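Local coordinates for protein acetyltransferase (Klebsiella pneumoniae, PDB 5XUN) that probably transfers the acetyl group of acetyl-CoA to glycyl-tRNA(Gly), acting as the GNAT-family toxin of a type II toxin-antitoxin system, at residues G20-G24 with A98-Q104; F31-L36 with L59-T64. The protein carries 1 engineered substitution. All coordinates share one frame. Residue numbers count along the deposited sequence, not the author numbering.

Contact 1: residues G20-G24 with A98-Q104. With ACO (acetyl coenzyme *a), chain E.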
ATOM      1  N   GLY B  20      32.209  -3.167  -1.297  1.00 35.97           N
ATOM      2  CA  GLY B  20      32.529  -3.710   0.002  1.00 46.26           C
ATOM      3  C   GLY B  20      31.361  -3.840   0.954  1.00 54.78           C
ATOM      4  O   GLY B  20      31.579  -4.146   2.132  1.00 55.06           O
ATOM      5  N   PHE B  21      30.131  -3.601   0.496  1.00 44.45           N
ATOM      6  CA  PHE B  21      28.983  -3.721   1.382  1.00 34.82           C
ATOM      7  C   PHE B  21      28.764  -5.192   1.700  1.00 27.01           C
ATOM      8  O   PHE B  21      28.694  -6.026   0.794  1.00 28.43           O
ATOM      9  CB  PHE B  21      27.723  -3.119   0.747  1.00 36.84           C
ATOM     10  CG  PHE B  21      26.485  -3.239   1.615  1.00 24.18           C
ATOM     11  CD1 PHE B  21      25.695  -4.381   1.580  1.00 28.92           C
ATOM     12  CD2 PHE B  21      26.118  -2.209   2.469  1.00 31.81           C
ATOM     13  CE1 PHE B  21      24.564  -4.497   2.385  1.00 28.15           C
ATOM     14  CE2 PHE B  21      24.993  -2.316   3.272  1.00 26.31           C
ATOM     15  CZ  PHE B  21      24.216  -3.461   3.232  1.00 20.01           C
ATOM     16  N   ASP B  22      28.622  -5.504   2.986  1.00 32.16           N
ATOM     17  CA  ASP B  22      28.424  -6.882   3.422  1.00 39.21           C
ATOM     18  C   ASP B  22      27.645  -6.849   4.727  1.00 37.79           C
ATOM     19  O   ASP B  22      28.183  -6.447   5.759  1.00 31.65           O
ATOM     20  CB  ASP B  22      29.756  -7.609   3.609  1.00 34.56           C
ATOM     21  CG  ASP B  22      29.577  -9.046   4.088  1.00 43.31           C
ATOM     22  OD1 ASP B  22      28.438  -9.561   4.047  1.00 37.98           O
ATOM     23  OD2 ASP B  22      30.575  -9.660   4.519  1.00 52.05           O
ATOM     24  N   CYS B  23      26.380  -7.246   4.672  1.00 25.91           N
ATOM     25  CA  CYS B  23      25.567  -7.365   5.871  1.00 49.97           C
ATOM     26  C   CYS B  23      25.699  -8.732   6.526  1.00 27.55           C
ATOM     27  O   CYS B  23      25.153  -8.935   7.615  1.00 42.49           O
ATOM     28  CB  CYS B  23      24.090  -7.085   5.542  1.00 29.06           C
ATOM     29  SG  CYS B  23      23.296  -8.362   4.543  1.00 29.22           S
ATOM     30  N   GLY B  24      26.414  -9.663   5.898  1.00 38.49           N
ATOM     31  CA  GLY B  24      26.577 -11.003   6.418  1.00 34.16           C
ATOM     32  C   GLY B  24      25.584 -12.007   5.885  1.00 33.91           C
ATOM     33  O   GLY B  24      25.675 -13.192   6.230  1.00 32.19           O
ATOM     34  N   ALA B  98      18.781  -4.417   5.848  1.00 23.38           N
ATOM     35  CA  ALA B  98      20.151  -4.870   6.026  1.00 30.14           C
ATOM     36  C   ALA B  98      21.025  -3.702   6.450  1.00 29.09           C
ATOM     37  O   ALA B  98      20.859  -2.583   5.960  1.00 29.37           O
ATOM     38  CB  ALA B  98      20.709  -5.506   4.743  1.00 30.75           C
ATOM     39  N   ILE B  99      21.947  -3.980   7.369  1.00 33.07           N
ATOM     40  CA  ILE B  99      22.947  -3.030   7.845  1.00 33.99           C
ATOM     41  C   ILE B  99      24.322  -3.618   7.555  1.00 25.62           C
ATOM     42  O   ILE B  99      24.534  -4.821   7.727  1.00 25.41           O
ATOM     43  CB  ILE B  99      22.783  -2.741   9.353  1.00 30.56           C
ATOM     44  CG1 ILE B  99      21.430  -2.095   9.643  1.00 30.04           C
ATOM     45  CG2 ILE B  99      23.908  -1.856   9.862  1.00 26.62           C
ATOM     46  CD1 ILE B  99      21.361  -0.632   9.251  1.00 20.75           C
ATOM     47  N   ASP B 100      25.249  -2.780   7.100  1.00 30.69           N
ATOM     48  CA  ASP B 100      26.598  -3.259   6.825  1.00 38.98           C
ATOM     49  C   ASP B 100      27.318  -3.678   8.106  1.00 35.15           C
ATOM     50  O   ASP B 100      27.175  -3.040   9.153  1.00 36.62           O
ATOM     51  CB  ASP B 100      27.414  -2.191   6.100  1.00 35.30           C
ATOM     52  CG  ASP B 100      28.811  -2.676   5.756  1.00 44.73           C
ATOM     53  OD1 ASP B 100      28.930  -3.522   4.840  1.00 36.83           O
ATOM     54  OD2 ASP B 100      29.782  -2.219   6.397  1.00 44.65           O
ATOM     55  N   LYS B 101      28.109  -4.757   8.005  1.00 40.50           N
ATOM     56  CA  LYS B 101      28.814  -5.315   9.160  1.00 32.26           C
ATOM     57  C   LYS B 101      29.635  -4.263   9.892  1.00 26.88           C
ATOM     58  O   LYS B 101      29.710  -4.271  11.127  1.00 33.48           O
ATOM     59  CB  LYS B 101      29.746  -6.446   8.717  1.00 39.84           C
ATOM     60  CG  LYS B 101      29.108  -7.776   8.366  1.00 28.42           C
ATOM     61  CD  LYS B 101      30.217  -8.740   7.916  1.00 38.77           C
ATOM     62  CE  LYS B 101      29.735 -10.175   7.750  1.00 53.29           C
ATOM     63  NZ  LYS B 101      29.539 -10.866   9.060  1.00 62.82           N
ATOM     64  N   SER B 102      30.250  -3.340   9.149  1.00 39.59           N
ATOM     65  CA  SER B 102      31.099  -2.332   9.773  1.00 35.12           C
ATOM     66  C   SER B 102      30.348  -1.492  10.791  1.00 44.37           C
ATOM     67  O   SER B 102      30.981  -0.826  11.617  1.00 43.35           O
ATOM     68  CB  SER B 102      31.699  -1.402   8.716  1.00 45.67           C
ATOM     69  OG  SER B 102      30.772  -0.393   8.348  1.00 46.75           O
ATOM     70  N   VAL B 103      29.020  -1.471  10.729  1.00 38.21           N
ATOM     71  CA  VAL B 103      28.270  -0.551  11.567  1.00 31.16           C
ATOM     72  C   VAL B 103      27.103  -1.245  12.276  1.00 29.40           C
ATOM     73  O   VAL B 103      26.250  -0.586  12.879  1.00 40.55           O
ATOM     74  CB  VAL B 103      27.831   0.665  10.713  1.00 36.44           C
ATOM     75  CG1 VAL B 103      26.574   0.396   9.912  1.00 28.89           C
ATOM     76  CG2 VAL B 103      27.698   1.910  11.549  1.00 45.85           C
ATOM     77  N   GLN B 104      27.096  -2.577  12.283  1.00 32.72           N
ATOM     78  CA  GLN B 104      26.086  -3.321  13.031  1.00 35.37           C
ATOM     79  C   GLN B 104      26.316  -3.247  14.544  1.00 43.95           C
ATOM     80  O   GLN B 104      27.394  -2.887  15.026  1.00 42.93           O
ATOM     81  CB  GLN B 104      26.068  -4.786  12.605  1.00 31.13           C
ATOM     82  CG  GLN B 104      25.616  -4.992  11.186  1.00 39.30           C
ATOM     83  CD  GLN B 104      25.507  -6.446  10.825  1.00 36.02           C
ATOM     84  OE1 GLN B 104      25.755  -7.323  11.652  1.00 39.81           O
ATOM     85  NE2 GLN B 104      25.154  -6.717   9.577  1.00 30.50           N
TER
HETATM   86  N1A ACO E 201      19.978   1.639  20.467  1.00 59.17           N
HETATM   87  C2A ACO E 201      19.623   0.342  20.348  1.00 61.60           C
HETATM   88  N3A ACO E 201      20.491  -0.688  20.401  1.00 64.79           N
HETATM   89  C4A ACO E 201      21.819  -0.469  20.586  1.00 67.89           C
HETATM   90  C5A ACO E 201      22.281   0.926  20.724  1.00 68.91           C
HETATM   91  C6A ACO E 201      21.267   2.004  20.654  1.00 68.82           C
HETATM   92  N6A ACO E 201      21.630   3.305  20.775  1.00 60.87           N
HETATM   93  N7A ACO E 201      23.612   0.885  20.893  1.00 59.60           N
HETATM   94  C8A ACO E 201      23.969  -0.418  20.860  1.00 60.87           C
HETATM   95  N9A ACO E 201      22.914  -1.235  20.696  1.00 76.24           N
HETATM   96  C1B ACO E 201      23.021  -2.722  20.603  1.00 79.35           C
HETATM   97  C2B ACO E 201      22.207  -3.488  21.639  1.00 76.49           C
HETATM   98  O2B ACO E 201      23.050  -3.945  22.706  1.00 46.51           O
HETATM   99  C3B ACO E 201      21.620  -4.659  20.871  1.00 78.00           C
HETATM  100  O3B ACO E 201      22.463  -5.800  21.019  1.00 92.95           O
HETATM  101  P3B ACO E 201      21.881  -7.303  21.079  1.00 89.81           P
HETATM  102  O7A ACO E 201      21.444  -7.477  22.514  1.00 86.23           O
HETATM  103  O8A ACO E 201      20.741  -7.304  20.087  1.00 82.46           O
HETATM  104  O9A ACO E 201      23.058  -8.159  20.667  1.00 73.63           O
HETATM  105  C4B ACO E 201      21.677  -4.240  19.408  1.00 77.83           C
HETATM  106  O4B ACO E 201      22.577  -3.135  19.306  1.00 63.97           O
HETATM  107  C5B ACO E 201      20.330  -3.820  18.827  1.00 78.83           C
HETATM  108  O5B ACO E 201      20.308  -4.186  17.449  1.00 62.69           O
HETATM  109  P1A ACO E 201      20.682  -3.140  16.280  1.00 44.33           P
HETATM  110  O1A ACO E 201      22.086  -2.638  16.493  1.00 42.85           O
HETATM  111  O2A ACO E 201      19.564  -2.149  16.096  1.00 44.57           O
HETATM  112  O3A ACO E 201      20.656  -4.136  15.027  1.00 49.46           O
HETATM  113  P2A ACO E 201      21.807  -4.154  13.908  1.00 37.68           P
HETATM  114  O4A ACO E 201      22.274  -2.751  13.621  1.00 32.17           O
HETATM  115  O5A ACO E 201      22.813  -5.227  14.248  1.00 53.43           O
HETATM  116  O6A ACO E 201      20.914  -4.664  12.672  1.00 43.11           O
HETATM  117  CBP ACO E 201      20.135  -6.479  11.362  1.00 35.44           C
HETATM  118  CCP ACO E 201      20.251  -5.923  12.770  1.00 32.03           C
HETATM  119  CDP ACO E 201      19.571  -5.416  10.430  1.00 34.28           C
HETATM  120  CEP ACO E 201      19.235  -7.705  11.371  1.00 31.72           C
HETATM  121  CAP ACO E 201      21.557  -6.871  10.979  1.00 36.97           C
HETATM  122  OAP ACO E 201      21.978  -7.922  11.857  1.00 37.48           O
HETATM  123  C9P ACO E 201      21.663  -7.355   9.565  1.00 28.52           C
HETATM  124  O9P ACO E 201      21.803  -6.574   8.633  1.00 36.55           O
HETATM  125  N8P ACO E 201      21.616  -8.672   9.421  1.00 35.14           N
HETATM  126  C7P ACO E 201      22.019  -9.330   8.198  1.00 33.16           C
HETATM  127  C6P ACO E 201      20.922  -9.281   7.144  1.00 35.39           C
HETATM  128  C5P ACO E 201      19.607  -9.608   7.803  1.00 41.55           C
HETATM  129  O5P ACO E 201      19.414 -10.710   8.294  1.00 31.52           O
HETATM  130  N4P ACO E 201      18.708  -8.626   7.809  1.00 32.93           N
HETATM  131  C3P ACO E 201      17.440  -8.754   8.497  1.00 28.47           C
HETATM  132  C2P ACO E 201      16.449  -9.620   7.737  1.00 35.06           C
HETATM  133  S1P ACO E 201      15.238  -8.566   7.010  1.00 55.04           S
HETATM  134  C   ACO E 201      14.054  -9.709   6.840  1.00 28.54           C
HETATM  135  O   ACO E 201      14.195 -10.751   7.450  1.00 25.69           O
HETATM  136  CH3 ACO E 201      12.879  -9.414   5.951  1.00 27.18           C
HETATM  137  O   HOH W   1      32.161  -3.598   5.005  1.00 36.90           O

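Contact 2: residues F31-L36 with L59-T64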
ATOM      1  N   PHE B  31      21.226  -8.518  -3.566  1.00 23.55           N
ATOM      2  CA  PHE B  31      20.044  -7.751  -3.944  1.00 21.99           C
ATOM      3  C   PHE B  31      20.374  -6.270  -4.050  1.00 14.05           C
ATOM      4  O   PHE B  31      19.937  -5.599  -4.990  1.00 26.29           O
ATOM      5  CB  PHE B  31      18.902  -7.973  -2.954  1.00 22.04           C
ATOM      6  CG  PHE B  31      17.627  -7.299  -3.369  1.00 20.55           C
ATOM      7  CD1 PHE B  31      17.389  -5.967  -3.049  1.00 20.13           C
ATOM      8  CD2 PHE B  31      16.681  -7.984  -4.106  1.00 19.81           C
ATOM      9  CE1 PHE B  31      16.217  -5.335  -3.452  1.00 23.51           C
ATOM     10  CE2 PHE B  31      15.511  -7.354  -4.517  1.00 25.95           C
ATOM     11  CZ  PHE B  31      15.282  -6.029  -4.182  1.00 14.16           C
ATOM     12  N   LEU B  32      21.124  -5.738  -3.080  1.00 16.10           N
ATOM     13  CA  LEU B  32      21.580  -4.355  -3.170  1.00 17.88           C
ATOM     14  C   LEU B  32      22.293  -4.081  -4.489  1.00 35.29           C
ATOM     15  O   LEU B  32      22.082  -3.033  -5.115  1.00 23.66           O
ATOM     16  CB  LEU B  32      22.510  -4.033  -2.002  1.00 16.10           C
ATOM     17  CG  LEU B  32      23.235  -2.692  -2.131  1.00 23.64           C
ATOM     18  CD1 LEU B  32      22.236  -1.548  -2.137  1.00 30.53           C
ATOM     19  CD2 LEU B  32      24.271  -2.496  -1.028  1.00 25.86           C
ATOM     20  N   LYS B  33      23.140  -5.018  -4.931  1.00 20.33           N
ATOM     21  CA  LYS B  33      23.986  -4.785  -6.102  1.00 26.74           C
ATOM     22  C   LYS B  33      23.218  -4.912  -7.411  1.00 17.86           C
ATOM     23  O   LYS B  33      23.430  -4.118  -8.332  1.00 26.01           O
ATOM     24  CB  LYS B  33      25.158  -5.770  -6.123  1.00 19.59           C
ATOM     25  CG  LYS B  33      26.191  -5.566  -5.039  1.00 38.24           C
ATOM     26  CD  LYS B  33      27.385  -6.480  -5.261  1.00 27.41           C
ATOM     27  CE  LYS B  33      26.980  -7.946  -5.313  1.00 48.07           C
ATOM     28  NZ  LYS B  33      28.162  -8.838  -5.525  1.00 47.57           N
ATOM     29  N   GLU B  34      22.352  -5.915  -7.527  1.00 24.75           N
ATOM     30  CA  GLU B  34      21.771  -6.287  -8.808  1.00 21.91           C
ATOM     31  C   GLU B  34      20.359  -5.760  -9.016  1.00 31.00           C
ATOM     32  O   GLU B  34      20.010  -5.372 -10.132  1.00 28.63           O
ATOM     33  CB  GLU B  34      21.719  -7.813  -8.926  1.00 23.72           C
ATOM     34  CG  GLU B  34      22.923  -8.552  -8.398  1.00 43.07           C
ATOM     35  CD  GLU B  34      23.240  -9.814  -9.180  1.00 27.10           C
ATOM     36  OE1 GLU B  34      24.425 -10.192  -9.257  1.00 40.59           O
ATOM     37  OE2 GLU B  34      22.294 -10.478  -9.654  1.00 34.43           O
ATOM     38  N   HIS B  35      19.543  -5.705  -7.964  1.00 30.64           N
ATOM     39  CA  HIS B  35      18.105  -5.577  -8.140  1.00 29.30           C
ATOM     40  C   HIS B  35      17.457  -4.384  -7.457  1.00 24.66           C
ATOM     41  O   HIS B  35      16.373  -3.980  -7.888  1.00 25.43           O
ATOM     42  CB  HIS B  35      17.399  -6.843  -7.635  1.00 23.51           C
ATOM     43  CG  HIS B  35      17.977  -8.118  -8.173  1.00 35.16           C
ATOM     44  ND1 HIS B  35      17.833  -8.503  -9.487  1.00 31.10           N
ATOM     45  CD2 HIS B  35      18.684  -9.102  -7.569  1.00 29.27           C
ATOM     46  CE1 HIS B  35      18.434  -9.663  -9.675  1.00 34.78           C
ATOM     47  NE2 HIS B  35      18.958 -10.050  -8.526  1.00 37.87           N
ATOM     48  N   LEU B  36      18.070  -3.811  -6.421  1.00 28.12           N
ATOM     49  CA  LEU B  36      17.394  -2.776  -5.647  1.00 22.55           C
ATOM     50  C   LEU B  36      16.894  -1.655  -6.545  1.00 21.71           C
ATOM     51  O   LEU B  36      15.697  -1.351  -6.582  1.00 16.08           O
ATOM     52  CB  LEU B  36      18.330  -2.209  -4.582  1.00 28.76           C
ATOM     53  CG  LEU B  36      17.706  -1.053  -3.794  1.00 19.27           C
ATOM     54  CD1 LEU B  36      16.452  -1.534  -3.087  1.00 18.31           C
ATOM     55  CD2 LEU B  36      18.696  -0.486  -2.803  1.00 18.88           C
ATOM     56  N   LEU B  59      26.952   3.713   1.244  1.00 30.07           N
ATOM     57  CA  LEU B  59      25.722   3.079   1.686  1.00 27.33           C
ATOM     58  C   LEU B  59      26.080   2.073   2.772  1.00 35.95           C
ATOM     59  O   LEU B  59      26.874   1.156   2.538  1.00 29.93           O
ATOM     60  CB  LEU B  59      25.006   2.418   0.508  1.00 30.78           C
ATOM     61  CG  LEU B  59      23.582   1.898   0.692  1.00 24.46           C
ATOM     62  CD1 LEU B  59      22.796   2.099  -0.597  1.00 24.68           C
ATOM     63  CD2 LEU B  59      23.577   0.431   1.076  1.00 20.23           C
ATOM     64  N   LEU B  60      25.527   2.273   3.967  1.00 37.33           N
ATOM     65  CA  LEU B  60      25.775   1.398   5.101  1.00 25.81           C
ATOM     66  C   LEU B  60      24.562   0.568   5.497  1.00 31.03           C
ATOM     67  O   LEU B  60      24.680  -0.291   6.381  1.00 30.65           O
ATOM     68  CB  LEU B  60      26.256   2.221   6.309  1.00 29.55           C
ATOM     69  CG  LEU B  60      27.681   2.799   6.282  1.00 37.62           C
ATOM     70  CD1 LEU B  60      28.705   1.706   6.016  1.00 37.37           C
ATOM     71  CD2 LEU B  60      27.843   3.942   5.290  1.00 36.66           C
ATOM     72  N   GLY B  61      23.413   0.797   4.873  1.00 31.24           N
ATOM     73  CA  GLY B  61      22.236  -0.015   5.110  1.00 24.46           C
ATOM     74  C   GLY B  61      21.127   0.404   4.174  1.00 18.24           C
ATOM     75  O   GLY B  61      21.180   1.476   3.563  1.00 22.60           O
ATOM     76  N   TYR B  62      20.118  -0.458   4.061  1.00 18.63           N
ATOM     77  CA  TYR B  62      19.001  -0.142   3.181  1.00 18.98           C
ATOM     78  C   TYR B  62      17.784  -0.964   3.585  1.00 20.37           C
ATOM     79  O   TYR B  62      17.904  -1.959   4.307  1.00 17.50           O
ATOM     80  CB  TYR B  62      19.369  -0.395   1.712  1.00 25.79           C
ATOM     81  CG  TYR B  62      19.339  -1.854   1.290  1.00 16.59           C
ATOM     82  CD1 TYR B  62      20.445  -2.689   1.476  1.00 22.29           C
ATOM     83  CD2 TYR B  62      18.220  -2.386   0.677  1.00 11.77           C
ATOM     84  CE1 TYR B  62      20.408  -4.025   1.081  1.00 14.04           C
ATOM     85  CE2 TYR B  62      18.173  -3.691   0.285  1.00 19.16           C
ATOM     86  CZ  TYR B  62      19.268  -4.512   0.478  1.00 26.86           C
ATOM     87  OH  TYR B  62      19.189  -5.825   0.074  1.00 15.82           O
ATOM     88  N   TYR B  63      16.609  -0.540   3.101  1.00 16.35           N
ATOM     89  CA  TYR B  63      15.398  -1.343   3.260  1.00 19.52           C
ATOM     90  C   TYR B  63      14.439  -1.063   2.105  1.00 12.35           C
ATOM     91  O   TYR B  63      14.561  -0.051   1.412  1.00 18.01           O
ATOM     92  CB  TYR B  63      14.719  -1.098   4.622  1.00 13.68           C
ATOM     93  CG  TYR B  63      13.972   0.211   4.816  1.00 17.33           C
ATOM     94  CD1 TYR B  63      12.680   0.383   4.315  1.00 13.38           C
ATOM     95  CD2 TYR B  63      14.536   1.255   5.537  1.00 13.36           C
ATOM     96  CE1 TYR B  63      11.985   1.567   4.519  1.00 12.66           C
ATOM     97  CE2 TYR B  63      13.853   2.443   5.742  1.00 19.00           C
ATOM     98  CZ  TYR B  63      12.574   2.593   5.232  1.00 21.38           C
ATOM     99  OH  TYR B  63      11.887   3.768   5.437  1.00 20.00           O
ATOM    100  N   THR B  64      13.473  -1.973   1.908  1.00 15.65           N
ATOM    101  CA  THR B  64      12.486  -1.845   0.837  1.00 16.57           C
ATOM    102  C   THR B  64      11.067  -2.048   1.370  1.00 12.37           C
ATOM    103  O   THR B  64      10.836  -2.851   2.277  1.00 11.79           O
ATOM    104  CB  THR B  64      12.731  -2.867  -0.300  1.00 11.57           C
ATOM    105  OG1 THR B  64      12.400  -4.179   0.155  1.00 15.09           O
ATOM    106  CG2 THR B  64      14.178  -2.862  -0.727  1.00 12.38           C
TER

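Contact 1: residues G20-G24 with A98-Q104
The Phe21 ring lies across the end of strand 88-99, its CE2 3.7 Å from Asp100 CB, while Ala98 CB sits 4.3 Å from CZ at the ring edge. This strand end leads into the glycine-rich pyrophosphate-binding loop of GNAT motif A, ahead of helix 108-126, with acetyl-CoA alongside. Past Phe21 the bonding turns polar. Asp100 OD1 accepts from Asp22 N (2.7 Å, nearly linear), and Asp22 O accepts a hydrogen bond from Lys101 N at 2.8 Å, so Asp22 is held through both its backbone polar groups. Each aspartate also closes an Asx turn: Asp22 OD1 accepts from Gly24 N at 2.7 Å, and Asp100 OD2 accepts from Ser102 N at 3.0 Å. Gly24 has phi near +94°, and a CB there would jam against the carbonyl of Cys23 and crowd Lys101 NZ. Cys23 CB packs 3.8 Å from Ala98 CB. The strand contributes to cofactor binding: Ile99 N donates to ACO O9P at 2.9 Å; Gly105, Gly107 and Gly109 of the loop add backbone N-H groups. Gln104 ties the 20-24 loop to the end of strand 88-99, its NE2 donating to Ile99 O at 2.7 Å and to Cys23 O at 3.0 Å.

Contact 2: residues F31-L36 with L59-T64
Leu59 opens the strand by pointing at the helix, its CD2 3.7 Å from Leu32 CD2. Leu60 and Gly61 then both face Leu50 of the neighbouring strand 46-51, a classic beta bulge, and leave the helix side untouched. Tyr62 is the centrepiece and buries more surface here than any other residue. Its ring slides in among three side chains of 31-36: Leu32 CD1 lies over one face, Leu32 CB comes within 3.7 Å of Tyr62 CE1, Phe31 CD1 is 4.1 Å from Tyr62 CE2, and Leu36 CD2, from the residue that opens the following helix 36-41, is 4.0 Å from Tyr62 CD2. The buried hydroxyl is satisfied: Tyr62 OH is hydrogen-bonded to Leu28 O, one turn earlier in helix 26-34. Thr64 points to the helix side again, and Thr64 CG2 meets Leu36 CD1 at 3.5 Å and Phe31 CE1 at 4.2 Å, Phe31 also making a cation-pi contact with Arg96 and packing on Tyr86 of the second subunit. Helices on both faces of a central, mostly antiparallel sheet, here helix 26-34 with the start of 36-41 covering one of them, are the layered alpha/beta core of the GNAT fold.

How the contacts relate
The two contacts share one sheet: strands 88-99 and 59-71 are antiparallel neighbours, so Asp100 N reaches Leu60 O at 2.7 Å and Ala98 O reaches Tyr62 N at 2.9 Å, both probable hydrogen bonds. Contact 2 is fully buried and built from apolar packing between helix and strand. Contact 1 is only partly buried, lies closer to the surface, and combines some apolar packing with backbone, carboxylate and carboxamide hydrogen bonds where a loop meets a strand end beside the cofactor. Phe21 joins them, its CD1 touching Leu32 CD2 at 3.5 Å, so the hydrophobic layer under helix 26-34 extends to the 20-24 loop that leads into that helix.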